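Local coordinates for F5/8 type C domain protein (PDB 4ZRX) that is probably an alpha-L-fucosidase that hydrolyses fucose-containing sugars, with a TIM-barrel catalytic domain followed by a C-terminal F5/8 type C domain that may bind carbohydrate, at residues G493-L498 with K555-F560; S499-A504 with Q548-S553; F516-F521 with G536-I541. All blocks are in the same frame, centred on the assembly; numbering follows the deposited sequence.

Contact 1. Residues G493-L498 with K555-F560; sequences GKTVTL and KVQARF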
ATOM      1  N   GLY A 493     -23.468  25.396 -16.466  1.00 45.71           N
ATOM      2  CA  GLY A 493     -23.600  26.084 -15.177  1.00 48.83           C
ATOM      3  C   GLY A 493     -23.432  27.589 -15.277  1.00 51.25           C
ATOM      4  O   GLY A 493     -23.861  28.312 -14.374  1.00 53.58           O
ATOM      5  N   LYS A 494     -22.783  28.063 -16.347  1.00 49.64           N
ATOM      6  CA  LYS A 494     -22.768  29.493 -16.693  1.00 50.87           C
ATOM      7  C   LYS A 494     -22.521  29.636 -18.185  1.00 48.86           C
ATOM      8  O   LYS A 494     -22.157  28.664 -18.856  1.00 45.67           O
ATOM      9  CB  LYS A 494     -21.688  30.261 -15.913  1.00 52.96           C
ATOM     10  CG  LYS A 494     -20.272  29.628 -15.991  1.00 53.16           C
ATOM     11  CD  LYS A 494     -19.210  30.550 -15.397  1.00 54.89           C
ATOM     12  CE  LYS A 494     -17.840  30.171 -15.905  1.00 54.46           C
ATOM     13  NZ  LYS A 494     -16.760  30.485 -14.953  1.00 55.69           N
ATOM     14  N   THR A 495     -22.717  30.857 -18.693  1.00 49.45           N
ATOM     15  CA  THR A 495     -22.354  31.198 -20.064  1.00 49.02           C
ATOM     16  C   THR A 495     -20.845  31.236 -20.239  1.00 48.42           C
ATOM     17  O   THR A 495     -20.152  31.968 -19.524  1.00 50.41           O
ATOM     18  CB  THR A 495     -22.887  32.612 -20.434  1.00 51.92           C
ATOM     19  OG1 THR A 495     -24.306  32.593 -20.376  1.00 52.45           O
ATOM     20  CG2 THR A 495     -22.415  33.030 -21.831  1.00 52.04           C
ATOM     21  N   VAL A 496     -20.336  30.460 -21.190  1.00 46.24           N
ATOM     22  CA  VAL A 496     -18.920  30.520 -21.541  1.00 45.43           C
ATOM     23  C   VAL A 496     -18.717  30.630 -23.038  1.00 44.73           C
ATOM     24  O   VAL A 496     -19.642  30.406 -23.818  1.00 43.13           O
ATOM     25  CB  VAL A 496     -18.163  29.267 -21.027  1.00 44.08           C
ATOM     26  CG1 VAL A 496     -18.141  29.298 -19.501  1.00 44.57           C
ATOM     27  CG2 VAL A 496     -18.781  27.941 -21.587  1.00 41.92           C
ATOM     28  N   THR A 497     -17.483  30.947 -23.416  1.00 44.69           N
ATOM     29  CA  THR A 497     -17.066  30.862 -24.794  1.00 44.39           C
ATOM     30  C   THR A 497     -16.109  29.697 -24.937  1.00 42.72           C
ATOM     31  O   THR A 497     -15.085  29.636 -24.246  1.00 42.95           O
ATOM     32  CB  THR A 497     -16.443  32.153 -25.225  1.00 47.76           C
ATOM     33  OG1 THR A 497     -17.393  33.199 -24.976  1.00 48.74           O
ATOM     34  CG2 THR A 497     -16.098  32.127 -26.711  1.00 48.59           C
ATOM     35  N   LEU A 498     -16.445  28.792 -25.854  1.00 40.79           N
ATOM     36  CA  LEU A 498     -15.686  27.558 -26.084  1.00 39.86           C
ATOM     37  C   LEU A 498     -14.750  27.622 -27.306  1.00 39.90           C
ATOM     38  O   LEU A 498     -15.134  28.145 -28.344  1.00 40.74           O
ATOM     39  CB  LEU A 498     -16.650  26.400 -26.279  1.00 38.87           C
ATOM     40  CG  LEU A 498     -17.689  26.132 -25.187  1.00 39.25           C
ATOM     41  CD1 LEU A 498     -18.426  24.868 -25.550  1.00 38.94           C
ATOM     42  CD2 LEU A 498     -17.090  26.055 -23.791  1.00 40.13           C
ATOM     43  N   LYS A 555     -15.074  30.873 -32.223  1.00 45.14           N
ATOM     44  CA  LYS A 555     -15.400  30.901 -30.805  1.00 46.30           C
ATOM     45  C   LYS A 555     -16.905  30.657 -30.670  1.00 45.04           C
ATOM     46  O   LYS A 555     -17.693  31.227 -31.406  1.00 44.18           O
ATOM     47  CB  LYS A 555     -14.972  32.233 -30.214  1.00 51.32           C
ATOM     48  CG  LYS A 555     -13.439  32.492 -30.373  1.00 54.92           C
ATOM     49  CD  LYS A 555     -12.972  33.769 -29.677  1.00 58.87           C
ATOM     50  CE  LYS A 555     -13.752  34.969 -30.145  1.00 61.73           C
ATOM     51  NZ  LYS A 555     -13.083  36.212 -29.693  1.00 66.34           N
ATOM     52  N   VAL A 556     -17.303  29.765 -29.768  1.00 44.09           N
ATOM     53  CA  VAL A 556     -18.685  29.308 -29.693  1.00 44.01           C
ATOM     54  C   VAL A 556     -19.254  29.661 -28.311  1.00 45.41           C
ATOM     55  O   VAL A 556     -18.790  29.134 -27.294  1.00 41.46           O
ATOM     56  CB  VAL A 556     -18.720  27.789 -29.920  1.00 43.93           C
ATOM     57  CG1 VAL A 556     -20.096  27.173 -29.611  1.00 45.58           C
ATOM     58  CG2 VAL A 556     -18.293  27.452 -31.321  1.00 43.64           C
ATOM     59  N   GLN A 557     -20.254  30.533 -28.265  1.00 45.09           N
ATOM     60  CA  GLN A 557     -20.871  30.882 -26.996  1.00 47.17           C
ATOM     61  C   GLN A 557     -21.875  29.782 -26.613  1.00 44.60           C
ATOM     62  O   GLN A 557     -22.610  29.258 -27.471  1.00 42.65           O
ATOM     63  CB  GLN A 557     -21.517  32.256 -27.054  1.00 51.30           C
ATOM     64  CG  GLN A 557     -21.573  32.939 -25.677  1.00 55.40           C
ATOM     65  CD  GLN A 557     -22.010  34.405 -25.776  1.00 60.08           C
ATOM     66  OE1 GLN A 557     -21.705  35.080 -26.753  1.00 65.01           O
ATOM     67  NE2 GLN A 557     -22.715  34.896 -24.766  1.00 61.94           N
ATOM     68  N   ALA A 558     -21.872  29.395 -25.336  1.00 42.17           N
ATOM     69  CA  ALA A 558     -22.741  28.322 -24.896  1.00 42.35           C
ATOM     70  C   ALA A 558     -23.018  28.333 -23.385  1.00 43.23           C
ATOM     71  O   ALA A 558     -22.184  28.758 -22.575  1.00 43.48           O
ATOM     72  CB  ALA A 558     -22.181  26.964 -25.322  1.00 41.71           C
ATOM     73  N   ARG A 559     -24.230  27.908 -23.053  1.00 43.46           N
ATOM     74  CA  ARG A 559     -24.645  27.605 -21.684  1.00 45.72           C
ATOM     75  C   ARG A 559     -24.908  26.115 -21.582  1.00 42.97           C
ATOM     76  O   ARG A 559     -24.534  25.491 -20.578  1.00 43.56           O
ATOM     77  CB  ARG A 559     -25.897  28.402 -21.312  1.00 49.62           C
ATOM     78  CG  ARG A 559     -26.618  28.002 -20.000  1.00 52.53           C
ATOM     79  CD  ARG A 559     -25.741  28.210 -18.812  1.00 55.46           C
ATOM     80  NE  ARG A 559     -26.305  27.603 -17.606  1.00 57.06           N
ATOM     81  CZ  ARG A 559     -26.773  28.267 -16.553  1.00 60.22           C
ATOM     82  NH1 ARG A 559     -26.759  29.602 -16.491  1.00 61.60           N
ATOM     83  NH2 ARG A 559     -27.238  27.573 -15.520  1.00 62.34           N
ATOM     84  N   PHE A 560     -25.587  25.566 -22.596  1.00 39.46           N
ATOM     85  CA  PHE A 560     -25.911  24.147 -22.681  1.00 37.92           C
ATOM     86  C   PHE A 560     -25.179  23.572 -23.880  1.00 35.31           C
ATOM     87  O   PHE A 560     -24.969  24.269 -24.858  1.00 35.33           O
ATOM     88  CB  PHE A 560     -27.422  23.907 -22.866  1.00 38.58           C
ATOM     89  CG  PHE A 560     -28.288  24.435 -21.724  1.00 40.68           C
ATOM     90  CD1 PHE A 560     -28.641  25.789 -21.668  1.00 41.35           C
ATOM     91  CD2 PHE A 560     -28.807  23.570 -20.756  1.00 41.38           C
ATOM     92  CE1 PHE A 560     -29.461  26.293 -20.618  1.00 42.74           C
ATOM     93  CE2 PHE A 560     -29.642  24.062 -19.713  1.00 42.63           C
ATOM     94  CZ  PHE A 560     -29.962  25.426 -19.651  1.00 43.69           C
TER
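The guanidinium of Arg559 lies flat against the backbone that leads into strand 495-498: Gly493 O sits over the centre of one face, 3.5 Å above the plane, and Lys494 N lies over the same face nearer the rim. A bend at chi2 (63°) brings CD of Arg559 to within 3.6 Å of Lys494 C, while NE forms a salt bridge with Asp491, whose carboxylate also accepts a bond from Gly493 N. This corner opens an antiparallel pairing of strands 495-498 and 555-558 in the beta-sandwich of the F5/8 type C domain. The strands run at 160° to each other and make two hydrogen-bonded pairs, Val496 with Ala558 and Leu498 with Val556. Val496 N donates to Ala558 O at 2.9 Å, and Ala558 N donates back to Val496 O; Leu498 and Val556 exchange bonds likewise. Leu498, Val556, Val496 and Ala558 face the interior, where Val582, Val584 and Val522 meet them; Leu498 CD1 stands 4.3 Å from Ala558 CB. The other face carries Thr497 and Gln557, a non-hydrogen-bonded pair, and is more exposed. There Thr497 CG2, anti to its backbone N, packs on Lys555 CB at 3.7 Å. Beside it Gln557 stretches out from CG across Thr495, ending with NE2 3.5 Å from Thr495 CG2.

Contact 2. Residues S499-A504 with Q548-S553; sequences SSFTYA and QTVAFS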
ATOM      1  N   SER A 499     -13.524  27.102 -27.183  1.00 37.92           N
ATOM      2  CA  SER A 499     -12.651  26.858 -28.351  1.00 37.60           C
ATOM      3  C   SER A 499     -12.717  25.404 -28.874  1.00 36.00           C
ATOM      4  O   SER A 499     -12.230  25.092 -29.952  1.00 34.43           O
ATOM      5  CB  SER A 499     -11.195  27.245 -28.029  1.00 40.64           C
ATOM      6  OG  SER A 499     -10.729  26.572 -26.865  1.00 40.69           O
ATOM      7  N   SER A 500     -13.274  24.493 -28.088  1.00 33.90           N
ATOM      8  CA  SER A 500     -13.304  23.075 -28.475  1.00 33.35           C
ATOM      9  C   SER A 500     -14.163  22.313 -27.490  1.00 32.86           C
ATOM     10  O   SER A 500     -14.455  22.830 -26.383  1.00 32.19           O
ATOM     11  CB  SER A 500     -11.889  22.460 -28.474  1.00 33.53           C
ATOM     12  OG  SER A 500     -11.365  22.341 -27.137  1.00 34.35           O
ATOM     13  N   PHE A 501     -14.586  21.111 -27.906  1.00 31.48           N
ATOM     14  CA  PHE A 501     -15.022  20.075 -26.988  1.00 30.34           C
ATOM     15  C   PHE A 501     -14.166  18.850 -27.269  1.00 29.02           C
ATOM     16  O   PHE A 501     -13.560  18.707 -28.337  1.00 28.40           O
ATOM     17  CB  PHE A 501     -16.522  19.742 -27.056  1.00 30.35           C
ATOM     18  CG  PHE A 501     -16.914  18.722 -28.112  1.00 29.61           C
ATOM     19  CD1 PHE A 501     -17.030  19.087 -29.446  1.00 30.49           C
ATOM     20  CD2 PHE A 501     -17.193  17.430 -27.776  1.00 29.46           C
ATOM     21  CE1 PHE A 501     -17.400  18.190 -30.416  1.00 29.64           C
ATOM     22  CE2 PHE A 501     -17.572  16.507 -28.768  1.00 29.38           C
ATOM     23  CZ  PHE A 501     -17.675  16.920 -30.095  1.00 30.58           C
ATOM     24  N   THR A 502     -14.107  17.978 -26.279  1.00 26.79           N
ATOM     25  CA  THR A 502     -13.352  16.742 -26.402  1.00 27.16           C
ATOM     26  C   THR A 502     -14.273  15.582 -26.042  1.00 26.45           C
ATOM     27  O   THR A 502     -15.150  15.699 -25.132  1.00 26.16           O
ATOM     28  CB  THR A 502     -12.183  16.805 -25.451  1.00 27.75           C
ATOM     29  OG1 THR A 502     -11.284  17.805 -25.945  1.00 28.35           O
ATOM     30  CG2 THR A 502     -11.447  15.461 -25.330  1.00 28.78           C
ATOM     31  N   TYR A 503     -14.144  14.506 -26.796  1.00 25.68           N
ATOM     32  CA  TYR A 503     -14.805  13.260 -26.427  1.00 26.95           C
ATOM     33  C   TYR A 503     -13.687  12.314 -25.987  1.00 26.87           C
ATOM     34  O   TYR A 503     -12.748  12.079 -26.774  1.00 27.16           O
ATOM     35  CB  TYR A 503     -15.562  12.697 -27.624  1.00 26.70           C
ATOM     36  CG  TYR A 503     -16.057  11.257 -27.384  1.00 27.54           C
ATOM     37  CD1 TYR A 503     -16.775  10.914 -26.222  1.00 28.15           C
ATOM     38  CD2 TYR A 503     -15.838  10.269 -28.330  1.00 27.28           C
ATOM     39  CE1 TYR A 503     -17.238   9.589 -26.008  1.00 28.06           C
ATOM     40  CE2 TYR A 503     -16.336   8.977 -28.164  1.00 28.76           C
ATOM     41  CZ  TYR A 503     -17.031   8.643 -27.010  1.00 28.65           C
ATOM     42  OH  TYR A 503     -17.463   7.345 -26.879  1.00 31.73           O
ATOM     43  N   ALA A 504     -13.789  11.780 -24.760  1.00 27.31           N
ATOM     44  CA  ALA A 504     -12.755  10.905 -24.170  1.00 27.22           C
ATOM     45  C   ALA A 504     -13.450   9.657 -23.679  1.00 27.68           C
ATOM     46  O   ALA A 504     -13.924   9.630 -22.556  1.00 27.34           O
ATOM     47  CB  ALA A 504     -12.045  11.591 -23.005  1.00 27.72           C
ATOM     48  N   GLN A 548     -10.318  12.793 -28.137  1.00 29.21           N
ATOM     49  CA  GLN A 548     -10.281  13.565 -29.387  1.00 31.33           C
ATOM     50  C   GLN A 548     -10.870  14.898 -29.109  1.00 30.45           C
ATOM     51  O   GLN A 548     -12.029  14.969 -28.742  1.00 29.20           O
ATOM     52  CB  GLN A 548     -11.069  12.902 -30.505  1.00 32.73           C
ATOM     53  CG  GLN A 548     -10.499  11.557 -30.868  1.00 33.92           C
ATOM     54  CD  GLN A 548     -10.948  11.061 -32.252  1.00 34.57           C
ATOM     55  OE1 GLN A 548     -11.668  11.736 -32.973  1.00 36.87           O
ATOM     56  NE2 GLN A 548     -10.470   9.908 -32.626  1.00 35.80           N
ATOM     57  N   THR A 549     -10.044  15.917 -29.304  1.00 30.95           N
ATOM     58  CA  THR A 549     -10.437  17.309 -29.118  1.00 31.51           C
ATOM     59  C   THR A 549     -10.860  17.867 -30.471  1.00 31.84           C
ATOM     60  O   THR A 549     -10.141  17.713 -31.458  1.00 32.09           O
ATOM     61  CB  THR A 549      -9.257  18.085 -28.465  1.00 32.45           C
ATOM     62  OG1 THR A 549      -9.018  17.570 -27.136  1.00 30.62           O
ATOM     63  CG2 THR A 549      -9.558  19.593 -28.405  1.00 32.77           C
ATOM     64  N   VAL A 550     -12.086  18.386 -30.540  1.00 31.08           N
ATOM     65  CA  VAL A 550     -12.636  18.969 -31.795  1.00 33.25           C
ATOM     66  C   VAL A 550     -12.479  20.450 -31.668  1.00 33.31           C
ATOM     67  O   VAL A 550     -13.169  21.062 -30.853  1.00 32.59           O
ATOM     68  CB  VAL A 550     -14.120  18.597 -31.949  1.00 33.08           C
ATOM     69  CG1 VAL A 550     -14.744  19.288 -33.154  1.00 35.36           C
ATOM     70  CG2 VAL A 550     -14.194  17.053 -32.049  1.00 33.64           C
ATOM     71  N   ALA A 551     -11.546  21.004 -32.447  1.00 33.48           N
ATOM     72  CA  ALA A 551     -11.209  22.401 -32.398  1.00 34.75           C
ATOM     73  C   ALA A 551     -12.290  23.084 -33.248  1.00 35.37           C
ATOM     74  O   ALA A 551     -12.551  22.666 -34.380  1.00 37.29           O
ATOM     75  CB  ALA A 551      -9.817  22.651 -32.973  1.00 36.04           C
ATOM     76  N   PHE A 552     -12.918  24.101 -32.692  1.00 35.28           N
ATOM     77  CA  PHE A 552     -13.942  24.862 -33.450  1.00 36.03           C
ATOM     78  C   PHE A 552     -13.272  25.884 -34.367  1.00 37.17           C
ATOM     79  O   PHE A 552     -12.256  26.483 -33.999  1.00 36.68           O
ATOM     80  CB  PHE A 552     -14.911  25.538 -32.469  1.00 35.88           C
ATOM     81  CG  PHE A 552     -15.655  24.561 -31.562  1.00 34.55           C
ATOM     82  CD1 PHE A 552     -15.988  23.274 -31.982  1.00 33.57           C
ATOM     83  CD2 PHE A 552     -16.049  24.958 -30.293  1.00 35.12           C
ATOM     84  CE1 PHE A 552     -16.693  22.417 -31.163  1.00 32.77           C
ATOM     85  CE2 PHE A 552     -16.740  24.095 -29.474  1.00 33.96           C
ATOM     86  CZ  PHE A 552     -17.067  22.817 -29.924  1.00 33.09           C
ATOM     87  N   SER A 553     -13.855  26.083 -35.549  1.00 38.26           N
ATOM     88  CA  SER A 553     -13.458  27.184 -36.459  1.00 41.02           C
ATOM     89  C   SER A 553     -13.672  28.580 -35.879  1.00 41.42           C
ATOM     90  O   SER A 553     -12.921  29.505 -36.186  1.00 42.38           O
ATOM     91  CB  SER A 553     -14.247  27.094 -37.752  1.00 42.28           C
ATOM     92  OG  SER A 553     -13.960  25.858 -38.379  1.00 44.21           O
TER
HETATM   93  O   HOH W   1     -11.026  26.562 -31.719  1.00 44.37           O
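Antiparallel strands 500-503 and 548-552 pair within one sheet of the F5/8 type C beta-sandwich, and at the end of strand 548-552 the Phe552 ring lies against Ser500. Ser500 CA lies over one face of that ring, offset toward the rim, 3.9 Å from the centroid in a CH-pi contact, and Phe552 CE1 lies at the edge of the Phe501 ring, in its plane. The two phenylalanine side chains cross at about a right angle. CG of Phe501 stands between its backbone N and carbonyl carbon (chi1 86°), the crowded position, and the ring runs beside Val550 in the same direction, CE1 touching Val550 CB at 3.6 Å. Phe501 also stacks with Phe520 of strand 517-523. An alanine in place of Phe552 would probably leave a gap over Ser500 CA and leave the Phe501 ring less restrained at that edge.

The backbones exchange bonds at Phe501 with Val550 and Tyr503 with Gln548. Val550 N meets Phe501 O at 2.7 Å, whereas the return bond from Phe501 N is longer and more bent, 3.3 Å to Val550 O. At the corner Phe552 N donates to Ser499 O, and a water gives one hydrogen each to Ser499 O and Phe552 O, both at 2.6 Å. On the opposite face of the sheet Thr502 OG1 and Thr549 OG1 share a short hydrogen bond of 2.6 Å. The result is an antiparallel strand pair with Phe501 and Val550 on the face turned toward strand 517-523, as in the discoidin-like F5/8 type C beta-sandwich.

Contact 3. Residues F516-F521 with G536-I541; sequences FRYQFF and GEFSNI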
ATOM      1  N   PHE A 516     -19.038   7.572 -32.636  1.00 34.03           N
ATOM      2  CA  PHE A 516     -18.230   7.641 -33.838  1.00 35.69           C
ATOM      3  C   PHE A 516     -18.691   8.815 -34.738  1.00 36.07           C
ATOM      4  O   PHE A 516     -17.927   9.766 -34.962  1.00 33.74           O
ATOM      5  CB  PHE A 516     -18.285   6.311 -34.579  1.00 36.98           C
ATOM      6  CG  PHE A 516     -17.552   6.303 -35.887  1.00 38.57           C
ATOM      7  CD1 PHE A 516     -16.231   6.793 -35.980  1.00 39.03           C
ATOM      8  CD2 PHE A 516     -18.186   5.804 -37.053  1.00 40.34           C
ATOM      9  CE1 PHE A 516     -15.545   6.773 -37.211  1.00 40.63           C
ATOM     10  CE2 PHE A 516     -17.495   5.767 -38.281  1.00 41.24           C
ATOM     11  CZ  PHE A 516     -16.193   6.258 -38.367  1.00 41.32           C
ATOM     12  N   ARG A 517     -19.912   8.716 -35.251  1.00 37.06           N
ATOM     13  CA  ARG A 517     -20.506   9.826 -36.026  1.00 39.35           C
ATOM     14  C   ARG A 517     -21.262  10.726 -35.054  1.00 36.47           C
ATOM     15  O   ARG A 517     -21.950  10.232 -34.160  1.00 35.48           O
ATOM     16  CB  ARG A 517     -21.439   9.307 -37.126  1.00 43.59           C
ATOM     17  CG  ARG A 517     -20.746   8.364 -38.083  1.00 48.34           C
ATOM     18  CD  ARG A 517     -21.387   8.324 -39.491  1.00 52.83           C
ATOM     19  NE  ARG A 517     -20.539   7.539 -40.404  1.00 58.41           N
ATOM     20  CZ  ARG A 517     -19.363   7.934 -40.920  1.00 61.14           C
ATOM     21  NH1 ARG A 517     -18.850   9.141 -40.659  1.00 63.65           N
ATOM     22  NH2 ARG A 517     -18.678   7.108 -41.708  1.00 62.77           N
ATOM     23  N   TYR A 518     -21.113  12.039 -35.182  1.00 34.13           N
ATOM     24  CA  TYR A 518     -21.717  12.902 -34.208  1.00 32.56           C
ATOM     25  C   TYR A 518     -22.131  14.237 -34.785  1.00 32.80           C
ATOM     26  O   TYR A 518     -21.667  14.619 -35.859  1.00 32.17           O
ATOM     27  CB  TYR A 518     -20.742  13.153 -33.046  1.00 31.91           C
ATOM     28  CG  TYR A 518     -19.597  14.008 -33.448  1.00 31.47           C
ATOM     29  CD1 TYR A 518     -19.680  15.410 -33.384  1.00 32.12           C
ATOM     30  CD2 TYR A 518     -18.432  13.448 -33.919  1.00 31.94           C
ATOM     31  CE1 TYR A 518     -18.621  16.231 -33.831  1.00 32.41           C
ATOM     32  CE2 TYR A 518     -17.378  14.253 -34.350  1.00 32.52           C
ATOM     33  CZ  TYR A 518     -17.476  15.635 -34.294  1.00 32.54           C
ATOM     34  OH  TYR A 518     -16.414  16.411 -34.712  1.00 33.23           O
ATOM     35  N   GLN A 519     -23.026  14.905 -34.059  1.00 31.93           N
ATOM     36  CA  GLN A 519     -23.337  16.315 -34.273  1.00 33.46           C
ATOM     37  C   GLN A 519     -23.333  16.957 -32.900  1.00 32.64           C
ATOM     38  O   GLN A 519     -23.882  16.387 -31.911  1.00 32.04           O
ATOM     39  CB  GLN A 519     -24.707  16.457 -34.918  1.00 36.51           C
ATOM     40  CG  GLN A 519     -24.749  15.969 -36.352  1.00 40.82           C
ATOM     41  CD  GLN A 519     -26.116  16.115 -37.003  1.00 45.52           C
ATOM     42  OE1 GLN A 519     -26.436  17.148 -37.610  1.00 50.93           O
ATOM     43  NE2 GLN A 519     -26.917  15.070 -36.916  1.00 48.75           N
ATOM     44  N   PHE A 520     -22.650  18.075 -32.801  1.00 30.25           N
ATOM     45  CA  PHE A 520     -22.511  18.772 -31.548  1.00 29.72           C
ATOM     46  C   PHE A 520     -23.316  20.058 -31.663  1.00 30.76           C
ATOM     47  O   PHE A 520     -23.303  20.716 -32.729  1.00 31.70           O
ATOM     48  CB  PHE A 520     -21.064  19.087 -31.307  1.00 29.48           C
ATOM     49  CG  PHE A 520     -20.802  19.689 -29.974  1.00 29.62           C
ATOM     50  CD1 PHE A 520     -20.733  18.876 -28.827  1.00 29.03           C
ATOM     51  CD2 PHE A 520     -20.582  21.043 -29.845  1.00 28.95           C
ATOM     52  CE1 PHE A 520     -20.483  19.441 -27.589  1.00 29.87           C
ATOM     53  CE2 PHE A 520     -20.338  21.629 -28.610  1.00 30.10           C
ATOM     54  CZ  PHE A 520     -20.235  20.815 -27.466  1.00 29.80           C
ATOM     55  N   PHE A 521     -24.056  20.376 -30.603  1.00 30.68           N
ATOM     56  CA  PHE A 521     -24.976  21.511 -30.597  1.00 31.90           C
ATOM     57  C   PHE A 521     -24.756  22.365 -29.366  1.00 32.61           C
ATOM     58  O   PHE A 521     -24.361  21.858 -28.296  1.00 31.51           O
ATOM     59  CB  PHE A 521     -26.433  21.048 -30.587  1.00 32.02           C
ATOM     60  CG  PHE A 521     -26.842  20.169 -31.725  1.00 32.21           C
ATOM     61  CD1 PHE A 521     -26.644  18.800 -31.680  1.00 33.04           C
ATOM     62  CD2 PHE A 521     -27.501  20.700 -32.837  1.00 34.25           C
ATOM     63  CE1 PHE A 521     -27.060  17.971 -32.718  1.00 34.26           C
ATOM     64  CE2 PHE A 521     -27.927  19.876 -33.892  1.00 34.89           C
ATOM     65  CZ  PHE A 521     -27.721  18.512 -33.826  1.00 35.08           C
ATOM     66  N   GLY A 536     -17.833  15.776 -37.888  1.00 34.26           N
ATOM     67  CA  GLY A 536     -18.895  14.806 -37.606  1.00 34.56           C
ATOM     68  C   GLY A 536     -18.440  13.358 -37.477  1.00 34.35           C
ATOM     69  O   GLY A 536     -19.286  12.439 -37.403  1.00 32.78           O
ATOM     70  N   GLU A 537     -17.116  13.161 -37.460  1.00 33.44           N
ATOM     71  CA  GLU A 537     -16.541  11.836 -37.311  1.00 35.59           C
ATOM     72  C   GLU A 537     -15.362  11.899 -36.357  1.00 34.14           C
ATOM     73  O   GLU A 537     -14.446  12.733 -36.515  1.00 33.12           O
ATOM     74  CB  GLU A 537     -16.099  11.295 -38.646  1.00 39.42           C
ATOM     75  CG  GLU A 537     -15.686   9.837 -38.611  1.00 43.56           C
ATOM     76  CD  GLU A 537     -15.224   9.379 -39.982  1.00 47.43           C
ATOM     77  OE1 GLU A 537     -16.131   9.080 -40.800  1.00 49.18           O
ATOM     78  OE2 GLU A 537     -13.979   9.327 -40.220  1.00 47.97           O
ATOM     79  N   PHE A 538     -15.418  11.045 -35.336  1.00 32.80           N
ATOM     80  CA  PHE A 538     -14.273  10.870 -34.434  1.00 32.06           C
ATOM     81  C   PHE A 538     -13.420   9.820 -35.105  1.00 33.16           C
ATOM     82  O   PHE A 538     -13.519   8.615 -34.806  1.00 32.77           O
ATOM     83  CB  PHE A 538     -14.738  10.371 -33.076  1.00 32.16           C
ATOM     84  CG  PHE A 538     -15.495  11.379 -32.264  1.00 31.76           C
ATOM     85  CD1 PHE A 538     -14.948  12.631 -31.993  1.00 31.37           C
ATOM     86  CD2 PHE A 538     -16.750  11.062 -31.751  1.00 31.75           C
ATOM     87  CE1 PHE A 538     -15.657  13.551 -31.217  1.00 31.91           C
ATOM     88  CE2 PHE A 538     -17.462  11.976 -30.980  1.00 32.45           C
ATOM     89  CZ  PHE A 538     -16.917  13.239 -30.725  1.00 31.33           C
ATOM     90  N   SER A 539     -12.644  10.270 -36.089  1.00 34.84           N
ATOM     91  CA  SER A 539     -12.010   9.339 -37.002  1.00 36.11           C
ATOM     92  C   SER A 539     -11.069   8.400 -36.246  1.00 36.21           C
ATOM     93  O   SER A 539     -10.325   8.848 -35.362  1.00 35.46           O
ATOM     94  CB  SER A 539     -11.270  10.062 -38.115  1.00 39.23           C
ATOM     95  OG  SER A 539     -12.247  10.709 -38.928  1.00 42.62           O
ATOM     96  N   ASN A 540     -11.197   7.119 -36.578  1.00 35.34           N
ATOM     97  CA  ASN A 540     -10.360   6.038 -36.058  1.00 37.02           C
ATOM     98  C   ASN A 540     -10.524   5.745 -34.569  1.00 35.97           C
ATOM     99  O   ASN A 540      -9.717   5.002 -33.978  1.00 34.01           O
ATOM    100  CB  ASN A 540      -8.887   6.322 -36.392  1.00 38.17           C
ATOM    101  CG  ASN A 540      -8.031   5.063 -36.405  1.00 39.63           C
ATOM    102  OD1 ASN A 540      -8.408   4.002 -36.946  1.00 39.34           O
ATOM    103  ND2 ASN A 540      -6.845   5.184 -35.808  1.00 41.18           N
ATOM    104  N   ILE A 541     -11.585   6.283 -33.951  1.00 35.89           N
ATOM    105  CA  ILE A 541     -11.725   6.148 -32.482  1.00 35.42           C
ATOM    106  C   ILE A 541     -11.872   4.693 -32.030  1.00 37.17           C
ATOM    107  O   ILE A 541     -11.441   4.339 -30.947  1.00 37.00           O
ATOM    108  CB  ILE A 541     -12.868   7.007 -31.952  1.00 35.89           C
ATOM    109  CG1 ILE A 541     -12.618   7.297 -30.454  1.00 35.00           C
ATOM    110  CG2 ILE A 541     -14.240   6.386 -32.331  1.00 35.76           C
ATOM    111  CD1 ILE A 541     -13.120   8.597 -30.050  1.00 35.74           C
TER
HETATM  112  O   HOH W   2     -14.158  15.114 -35.246  1.00 32.75           O
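Backbone bonds from Phe538 N to Phe516 O, 2.8 Å and nearly straight, and from Tyr518 N to Gly536 O hold the loop 536-541 against the start of strand 517-521, with a single bridge at Arg517 and Glu537. The loop then folds into a type II turn from Phe538 to Ile541.

The Tyr518 ring is sandwiched. Gly536 CA lies over one face, 3.8 Å from the centroid in a CH-pi contact, and the Phe538 ring covers the other in an offset stack, centroids 4.2 Å apart and planes at 21°. Tyr518 CD2 sits over the centre of the Phe538 ring, which also meets Tyr503. At the edge of the tyrosine a water joins Tyr518 OH to Glu537 O.

Phe516, Arg517 and Glu537 form a second group. CG of Phe516, anti to its backbone N (chi1 176°), carries the ring alongside the glutamate, with CE1 3.4 Å from Glu537 CG and Phe538 O at the ring edge. Phe516 CE2 lies over the centre of one face of the Arg517 guanidinium. Glu537 OE1 accepts Arg517 NH1 on its anti lone pair at 2.7 Å in a salt bridge, tilted 26° from the guanidinium plane; the Arg517 NH2 bond to the same oxygen is weak. Glu537 OE2 accepts Ser539 OG at 2.6 Å.

With each carboxylate oxygen receiving a donor, Glu537 is likely to stay ionised and restricted in rotation; the ion pair ties the loop to the strand at the more exposed side, the aromatic stack at the buried side.

In the fold
From the N-terminal side, the chain leaves the sheet containing strand 488-492, turns at 493-494 and runs along strand 495-503, which serves contact 1 in its first half and contact 2 in its second. It next enters strand 517-523 of the other sheet, where contact 3 closes the shortest loop by bringing back 536-541. Strand 548-552 then closes contact 2 and strand 555-558 closes contact 1, so the three loops nest without crossing, 3 inside 2 inside 1. Contacts 1 and 2 bind neighbouring strands of one sheet; contact 3 ties the loop 536-541 to strand 517-523 of the facing sheet, and Gln548 NE2 with Ser539 O joins it to contact 2.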